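Local coordinates for putative lipoprotein YerB (Bacillus subtilis, PDB 2PSB), which is of unknown function but is a putative membrane-anchored lipoprotein of the DUF3048 family that interacts with PcrA, at residues 43-48 with 78-82; 128-132 with 143-149; 251-257 with 268-272. The contacts are given in a common frame with arbitrary orientation. Residue numbers count along the deposited sequence, not the author numbering.

From the N terminus, contact 1 comes first: residues 43-48, in the loop between strands 33-37 and 54-59, are met by 78-82 once the intervening antiparallel strands have been traversed. Contact 2 then closes a short excursion of the chain, 128-132 against 143-149, and contact 3 pairs 251-257 with 268-272 across a beta hairpin. The three loops follow in series, without crossing. Contacts 1 and 2 touch, because strand 143-146 lies between 78-79 and 132-133 in a small antiparallel sheet; Val82 N reaches Ser143 O at 2.6 Å. Contact 3 belongs to the C-terminal family region, on the opposite side of the chain's centre, about 29 Å from contact 1 and 35 Å from contact 2, centre to centre.

Contact 1 of 3, residues 43-48 with 78-82; sequences ARPQSG and TVGPV
A buried contact between the 43-48 loop and the 78-82 segment, which carries strand 78-79, is built on a single antiparallel beta bridge in the N-terminal family region. Ser47 and Gly80 form a hydrogen-bonded pair, CA to CA 5.2 Å: Ser47 N donates to Gly80 O at 2.8 Å and Gly80 N to Ser47 O at 3.2 Å. Ser47 O also receives a CA-H...O contact from Val79 CA at 3.2 Å. Cis peptides precede both Pro45 and Pro81. Gly80 (phi 154°, psi -167°) and Gly48 (87°, -2°) adopt backbone angles that call for glycine; at Gly48 a CB would also press against Thr78 O and Val79 CG2. One isolated bridge thus pins an irregular, proline- and glycine-containing loop alongside strand 78-79. Apolar packing is slight: Ala43 CB meets Pro81 CG at 3.9 Å, and Gln46 CG lies 3.9 Å from Pro81 CD. Ser47 (chi1 m) points toward the strand, its CB 3.3 Å from Thr78 OG1, while its OG is hydrogen-bonded to Glu221. Thr78, a phosphorylation site unmodified here, makes through OG1 a weak hydrogen bond to the same Glu221. Gln46 NE2 is hydrogen-bonded to Asn38 O. Strand 143-146 is also a neighbour of 78-82, with Tyr144 packing on Ser47 and Pro81, while Phe67 and Phe71 of strand 65-71 touch Gln46 and Val79 respectively.

Contact 2 of 3, residues 128-132 with 143-149; sequences GSLFW and SYTSYDY
Residues 128-132 form a loop from helix 123-126 that enters strand 132-133 and pairs antiparallel with strand 143-146 at Trp132 alone. Trp132 and Tyr144 make the hydrogen-bonded pair (CA-CA 5.3 Å), with Trp132 N to Tyr144 O at 2.7 Å and Tyr144 N to Trp132 O at 2.9 Å. The Thr145 hydroxyl (chi1 t) substitutes for a backbone donor, its OG1 giving a 2.8 Å hydrogen bond to Leu130 O. Within the loop, Gly128 N donates to Phe131 O at 3.1 Å, and Ser129 OG is hydrogen-bonded to Phe126 O. The backbones of Ser143 and Thr145 are hydrogen-bonded in turn to Val82 and Val79, making 143-146 the middle strand of a three-stranded antiparallel sheet. Ser146 (chi1 p) is the N-cap of helix 147-157, its OG accepting from Tyr149 N at 3.1 Å. Ser143 OG is hydrogen-bonded to His103 ND1. Thr145 CB sits over the face of the Phe131 ring, 4.2 Å from its centroid. Tyr144 CB makes a CH-pi contact 4.0 Å from the five-membered ring centroid of Trp132 (chi1 p), Trp132 CE3 meets Tyr149 CE2 at 3.6 Å, and Leu130 CB packs 4.1 Å from Tyr149 CB. The backbone pair and Thr145 OG1 thus hold the loop to the strand, and the Ser146 cap satisfies Tyr149 N at the helix start, with the Trp132, Tyr144 and Tyr149 cluster packed alongside these bonds.

Contact 3 of 3, residues 251-257 with 268-272; sequences LESGGKG and TDWKQ
Strands 255-257 and 268-272 run antiparallel, their short axes 4.0 Å apart at closest approach and their directions at 131°. Gly255-Trp270 and Gly257-Thr268 are hydrogen-bonded pairs: Gly255 N to Trp270 O 2.9 Å, Trp270 N to Gly255 O 2.7 Å, Gly257 N to Thr268 O 2.6 Å and Thr268 N to Gly257 O 2.7 Å. Between them Lys256 and Asp269 form a non-hydrogen-bonded pair, CA-CA only 3.7 Å. Gly254 (phi 75°) and Gly255 (166°, -155°) pack over one face of the Trp270 indole (chi1 p): Gly254 CA is 3.4 Å from the six-membered ring centroid and Gly255 CA 3.9 Å from that of the five-membered ring, both CH-pi contacts. A CB on Gly254 would clash with Trp270 O. Trp270 NE1 is hydrogen-bonded to Glu235 O of strand 230-240. On the other face a long salt bridge joins Lys256 NZ and Asp269 OD1, 3.7 Å. Beyond the strand pairing, Gln272 NE2 makes a weak hydrogen bond to Leu251 O at 2.6 Å, and a water links Glu252 O (2.6 Å) to Gln272 N (2.9 Å). The arrangement is that of a beta hairpin, 255-261 with 264-273, in which a tryptophan packs on the glycines at the start of the partner strand, within the large mixed sheet.

Contact 1 of 3, residues 43-48 with 78-82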
# COMPACT_ATOMS: atom_id res chain seq x y z
N ALA A 43 15.71 1.20 -3.49
CA ALA A 43 14.83 2.26 -3.00
C ALA A 43 14.61 2.20 -1.49
O ALA A 43 13.96 3.08 -0.92
CB ALA A 43 13.49 2.19 -3.72
N ARG A 44 15.16 1.18 -0.85
CA ARG A 44 15.00 0.97 0.59
C ARG A 44 16.14 1.58 1.38
O ARG A 44 17.29 1.51 0.95
CB ARG A 44 14.92 -0.53 0.87
CG ARG A 44 13.98 -1.26 -0.07
CD ARG A 44 14.15 -2.77 0.04
NE ARG A 44 13.35 -3.46 -0.96
CZ ARG A 44 13.48 -4.74 -1.28
NH1 ARG A 44 14.40 -5.50 -0.68
NH2 ARG A 44 12.70 -5.27 -2.21
N PRO A 45 15.84 2.19 2.53
CA PRO A 45 14.50 2.34 3.10
C PRO A 45 13.77 3.52 2.45
O PRO A 45 14.40 4.49 2.06
CB PRO A 45 14.79 2.58 4.58
CG PRO A 45 16.01 3.44 4.51
CD PRO A 45 16.85 2.76 3.45
N GLN A 46 12.45 3.42 2.34
CA GLN A 46 11.65 4.48 1.75
C GLN A 46 11.33 5.54 2.79
O GLN A 46 11.67 5.39 3.97
CB GLN A 46 10.36 3.89 1.18
CG GLN A 46 10.58 2.83 0.08
CD GLN A 46 10.66 1.41 0.62
OE1 GLN A 46 11.08 1.17 1.76
NE2 GLN A 46 10.27 0.44 -0.21
N SER A 47 10.67 6.62 2.36
CA SER A 47 10.29 7.70 3.25
C SER A 47 8.77 7.80 3.43
O SER A 47 8.02 7.72 2.44
CB SER A 47 10.80 9.04 2.72
OG SER A 47 12.22 9.09 2.73
N GLY A 48 8.33 7.96 4.68
CA GLY A 48 6.91 8.11 4.98
C GLY A 48 6.02 6.90 5.20
O GLY A 48 4.84 7.07 5.49
N THR A 78 8.23 14.01 3.60
CA THR A 78 8.66 13.57 2.29
C THR A 78 8.17 12.13 2.16
O THR A 78 8.03 11.43 3.16
CB THR A 78 10.20 13.61 2.13
OG1 THR A 78 10.73 12.28 2.26
CG2 THR A 78 10.82 14.52 3.17
N VAL A 79 7.91 11.70 0.94
CA VAL A 79 7.45 10.35 0.71
C VAL A 79 8.06 9.86 -0.60
O VAL A 79 8.15 10.60 -1.57
CB VAL A 79 5.88 10.30 0.67
CG1 VAL A 79 5.34 11.19 -0.45
CG2 VAL A 79 5.40 8.88 0.51
N GLY A 80 8.52 8.61 -0.61
CA GLY A 80 9.11 8.05 -1.81
C GLY A 80 10.09 6.95 -1.48
O GLY A 80 10.11 6.47 -0.35
N PRO A 81 10.92 6.52 -2.45
CA PRO A 81 10.91 7.06 -3.82
C PRO A 81 9.60 6.73 -4.54
O PRO A 81 8.99 5.69 -4.29
CB PRO A 81 12.11 6.38 -4.48
CG PRO A 81 13.01 6.02 -3.32
CD PRO A 81 12.03 5.57 -2.27
N VAL A 82 9.18 7.62 -5.43
CA VAL A 82 7.95 7.41 -6.18
C VAL A 82 8.24 6.59 -7.41
O VAL A 82 9.32 6.69 -7.99
CB VAL A 82 7.32 8.75 -6.58
CG1 VAL A 82 5.90 8.53 -7.11
CG2 VAL A 82 7.32 9.69 -5.40

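Contact 2 of 3, residues 128-132 with 143-149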
# COMPACT_ATOMS: atom_id res chain seq x y z
N GLY A 128 11.04 18.30 -11.15
CA GLY A 128 11.82 19.52 -11.15
C GLY A 128 11.22 20.58 -10.24
O GLY A 128 11.88 21.56 -9.89
N SER A 129 9.97 20.39 -9.84
CA SER A 129 9.31 21.35 -8.97
C SER A 129 8.66 20.67 -7.77
O SER A 129 9.27 20.60 -6.70
CB SER A 129 8.27 22.17 -9.75
OG SER A 129 7.42 21.37 -10.55
N LEU A 130 7.45 20.17 -7.94
CA LEU A 130 6.73 19.52 -6.85
C LEU A 130 7.28 18.12 -6.56
O LEU A 130 6.98 17.52 -5.53
CB LEU A 130 5.24 19.49 -7.18
CG LEU A 130 4.70 20.90 -7.50
CD1 LEU A 130 3.20 20.85 -7.63
CD2 LEU A 130 5.09 21.88 -6.39
N PHE A 131 8.10 17.61 -7.48
CA PHE A 131 8.78 16.32 -7.35
C PHE A 131 10.28 16.68 -7.40
O PHE A 131 10.69 17.50 -8.22
CB PHE A 131 8.48 15.42 -8.55
CG PHE A 131 7.37 14.43 -8.32
CD1 PHE A 131 6.04 14.85 -8.24
CD2 PHE A 131 7.65 13.06 -8.23
CE1 PHE A 131 5.01 13.92 -8.07
CE2 PHE A 131 6.62 12.13 -8.06
CZ PHE A 131 5.30 12.56 -7.98
N TRP A 132 11.08 16.10 -6.52
CA TRP A 132 12.51 16.39 -6.54
C TRP A 132 13.35 15.13 -6.67
O TRP A 132 12.84 14.01 -6.53
CB TRP A 132 12.93 17.19 -5.30
CG TRP A 132 12.95 16.41 -4.00
CD1 TRP A 132 13.99 15.66 -3.51
CD2 TRP A 132 11.95 16.41 -2.99
NE1 TRP A 132 13.69 15.20 -2.25
CE2 TRP A 132 12.44 15.65 -1.91
CE3 TRP A 132 10.67 16.98 -2.90
CZ2 TRP A 132 11.70 15.45 -0.74
CZ3 TRP A 132 9.94 16.78 -1.74
CH2 TRP A 132 10.45 16.02 -0.68
N SER A 143 13.46 9.63 -6.88
CA SER A 143 12.34 10.55 -7.06
C SER A 143 11.37 10.67 -5.87
O SER A 143 10.67 9.71 -5.53
CB SER A 143 11.59 10.15 -8.33
OG SER A 143 10.40 10.90 -8.48
N TYR A 144 11.34 11.84 -5.24
CA TYR A 144 10.47 12.09 -4.09
C TYR A 144 9.58 13.33 -4.23
O TYR A 144 9.78 14.17 -5.10
CB TYR A 144 11.28 12.31 -2.82
CG TYR A 144 12.17 11.16 -2.41
CD1 TYR A 144 13.39 10.94 -3.05
CD2 TYR A 144 11.78 10.29 -1.39
CE1 TYR A 144 14.21 9.87 -2.68
CE2 TYR A 144 12.58 9.22 -1.01
CZ TYR A 144 13.79 9.01 -1.66
OH TYR A 144 14.58 7.95 -1.31
N THR A 145 8.60 13.42 -3.33
CA THR A 145 7.73 14.58 -3.22
C THR A 145 7.39 14.68 -1.74
O THR A 145 7.97 13.97 -0.92
CB THR A 145 6.43 14.46 -4.03
OG1 THR A 145 5.70 15.68 -3.90
CG2 THR A 145 5.57 13.31 -3.52
N SER A 146 6.45 15.56 -1.40
CA SER A 146 6.05 15.76 -0.00
C SER A 146 4.58 16.11 0.06
O SER A 146 4.01 16.53 -0.94
CB SER A 146 6.87 16.89 0.62
OG SER A 146 6.52 18.15 0.05
N TYR A 147 3.96 15.94 1.22
CA TYR A 147 2.55 16.27 1.34
C TYR A 147 2.34 17.75 1.02
O TYR A 147 1.35 18.13 0.41
CB TYR A 147 2.02 15.98 2.75
CG TYR A 147 0.56 16.33 2.91
CD1 TYR A 147 -0.37 15.91 1.96
CD2 TYR A 147 0.09 17.07 4.00
CE1 TYR A 147 -1.72 16.22 2.07
CE2 TYR A 147 -1.27 17.39 4.14
CZ TYR A 147 -2.17 16.95 3.16
OH TYR A 147 -3.52 17.20 3.26
N ASP A 148 3.28 18.59 1.43
CA ASP A 148 3.19 20.02 1.15
C ASP A 148 3.19 20.26 -0.36
O ASP A 148 2.39 21.04 -0.87
CB ASP A 148 4.36 20.77 1.79
CG ASP A 148 4.14 22.28 1.81
OD1 ASP A 148 3.30 22.75 2.60
OD2 ASP A 148 4.81 22.99 1.02
N TYR A 149 4.07 19.58 -1.09
CA TYR A 149 4.12 19.74 -2.54
C TYR A 149 2.91 19.10 -3.20
O TYR A 149 2.43 19.56 -4.23
CB TYR A 149 5.41 19.13 -3.11
CG TYR A 149 6.65 19.94 -2.79
CD1 TYR A 149 6.56 21.17 -2.14
CD2 TYR A 149 7.91 19.49 -3.18
CE1 TYR A 149 7.70 21.94 -1.89
CE2 TYR A 149 9.05 20.25 -2.94
CZ TYR A 149 8.94 21.48 -2.29
OH TYR A 149 10.07 22.24 -2.06

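Contact 3 of 3, residues 251-257 with 268-272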
# COMPACT_ATOMS: atom_id res chain seq x y z
N LEU A 251 -8.72 -8.14 -9.43
CA LEU A 251 -9.10 -7.76 -8.08
C LEU A 251 -10.61 -7.66 -7.93
O LEU A 251 -11.10 -6.98 -7.04
CB LEU A 251 -8.49 -6.40 -7.73
CG LEU A 251 -6.98 -6.34 -7.56
CD1 LEU A 251 -6.55 -4.90 -7.32
CD2 LEU A 251 -6.57 -7.24 -6.41
N GLU A 252 -11.35 -8.34 -8.80
CA GLU A 252 -12.80 -8.28 -8.74
C GLU A 252 -13.46 -9.64 -8.56
O GLU A 252 -14.53 -9.74 -7.95
CB GLU A 252 -13.31 -7.60 -10.02
CG GLU A 252 -14.67 -6.96 -9.89
CD GLU A 252 -14.97 -6.04 -11.06
OE1 GLU A 252 -16.03 -5.37 -11.06
OE2 GLU A 252 -14.13 -5.99 -12.00
N SER A 253 -12.83 -10.68 -9.08
CA SER A 253 -13.36 -12.04 -8.99
C SER A 253 -13.43 -12.61 -7.58
O SER A 253 -14.09 -13.63 -7.35
CB SER A 253 -12.51 -12.98 -9.86
OG SER A 253 -12.99 -14.32 -9.80
N GLY A 254 -12.78 -11.95 -6.62
CA GLY A 254 -12.79 -12.44 -5.26
C GLY A 254 -11.88 -13.65 -5.16
O GLY A 254 -11.33 -14.09 -6.16
N GLY A 255 -11.72 -14.20 -3.96
CA GLY A 255 -10.85 -15.35 -3.82
C GLY A 255 -10.51 -15.63 -2.37
O GLY A 255 -11.25 -15.25 -1.47
N LYS A 256 -9.38 -16.28 -2.14
CA LYS A 256 -8.98 -16.62 -0.78
C LYS A 256 -7.83 -15.79 -0.22
O LYS A 256 -7.14 -15.09 -0.96
CB LYS A 256 -8.62 -18.10 -0.71
CG LYS A 256 -7.68 -18.56 -1.81
CD LYS A 256 -7.56 -20.08 -1.83
CE LYS A 256 -8.87 -20.76 -2.19
NZ LYS A 256 -10.00 -20.42 -1.26
N GLY A 257 -7.64 -15.88 1.09
CA GLY A 257 -6.58 -15.13 1.72
C GLY A 257 -6.38 -15.49 3.18
O GLY A 257 -7.10 -16.31 3.73
N THR A 268 -9.16 -17.16 5.24
CA THR A 268 -10.32 -16.43 4.76
C THR A 268 -10.41 -16.32 3.26
O THR A 268 -9.58 -16.84 2.52
CB THR A 268 -10.33 -15.00 5.35
OG1 THR A 268 -11.58 -14.37 5.04
CG2 THR A 268 -9.21 -14.17 4.75
N ASP A 269 -11.47 -15.65 2.82
CA ASP A 269 -11.72 -15.38 1.42
C ASP A 269 -11.71 -13.86 1.37
O ASP A 269 -11.39 -13.20 2.36
CB ASP A 269 -13.09 -15.90 0.99
CG ASP A 269 -13.15 -17.42 0.93
OD1 ASP A 269 -12.44 -18.00 0.08
OD2 ASP A 269 -13.88 -18.02 1.73
N TRP A 270 -12.05 -13.32 0.21
CA TRP A 270 -12.11 -11.88 0.04
C TRP A 270 -12.96 -11.55 -1.18
O TRP A 270 -12.92 -12.24 -2.20
CB TRP A 270 -10.71 -11.27 -0.13
CG TRP A 270 -10.00 -11.70 -1.38
CD1 TRP A 270 -9.12 -12.74 -1.50
CD2 TRP A 270 -10.13 -11.13 -2.68
NE1 TRP A 270 -8.70 -12.86 -2.81
CE2 TRP A 270 -9.31 -11.88 -3.55
CE3 TRP A 270 -10.86 -10.05 -3.21
CZ2 TRP A 270 -9.20 -11.59 -4.92
CZ3 TRP A 270 -10.75 -9.77 -4.57
CH2 TRP A 270 -9.93 -10.53 -5.41
N LYS A 271 -13.76 -10.50 -1.05
CA LYS A 271 -14.61 -10.04 -2.14
C LYS A 271 -14.30 -8.57 -2.29
O LYS A 271 -13.73 -7.94 -1.39
CB LYS A 271 -16.09 -10.18 -1.78
CG LYS A 271 -16.68 -11.59 -1.77
CD LYS A 271 -18.16 -11.52 -1.36
CE LYS A 271 -18.77 -12.90 -1.11
NZ LYS A 271 -18.92 -13.73 -2.34
N GLN A 272 -14.65 -8.01 -3.45
CA GLN A 272 -14.44 -6.60 -3.67
C GLN A 272 -15.77 -5.96 -3.34
O GLN A 272 -16.81 -6.40 -3.83
CB GLN A 272 -14.08 -6.30 -5.12
CG GLN A 272 -13.62 -4.86 -5.31
CD GLN A 272 -13.46 -4.48 -6.77
OE1 GLN A 272 -14.40 -4.02 -7.41
NE2 GLN A 272 -12.27 -4.70 -7.30
O HOH W 1 -15.57 -9.82 -5.56
O HOH W 2 -11.53 -4.62 -10.30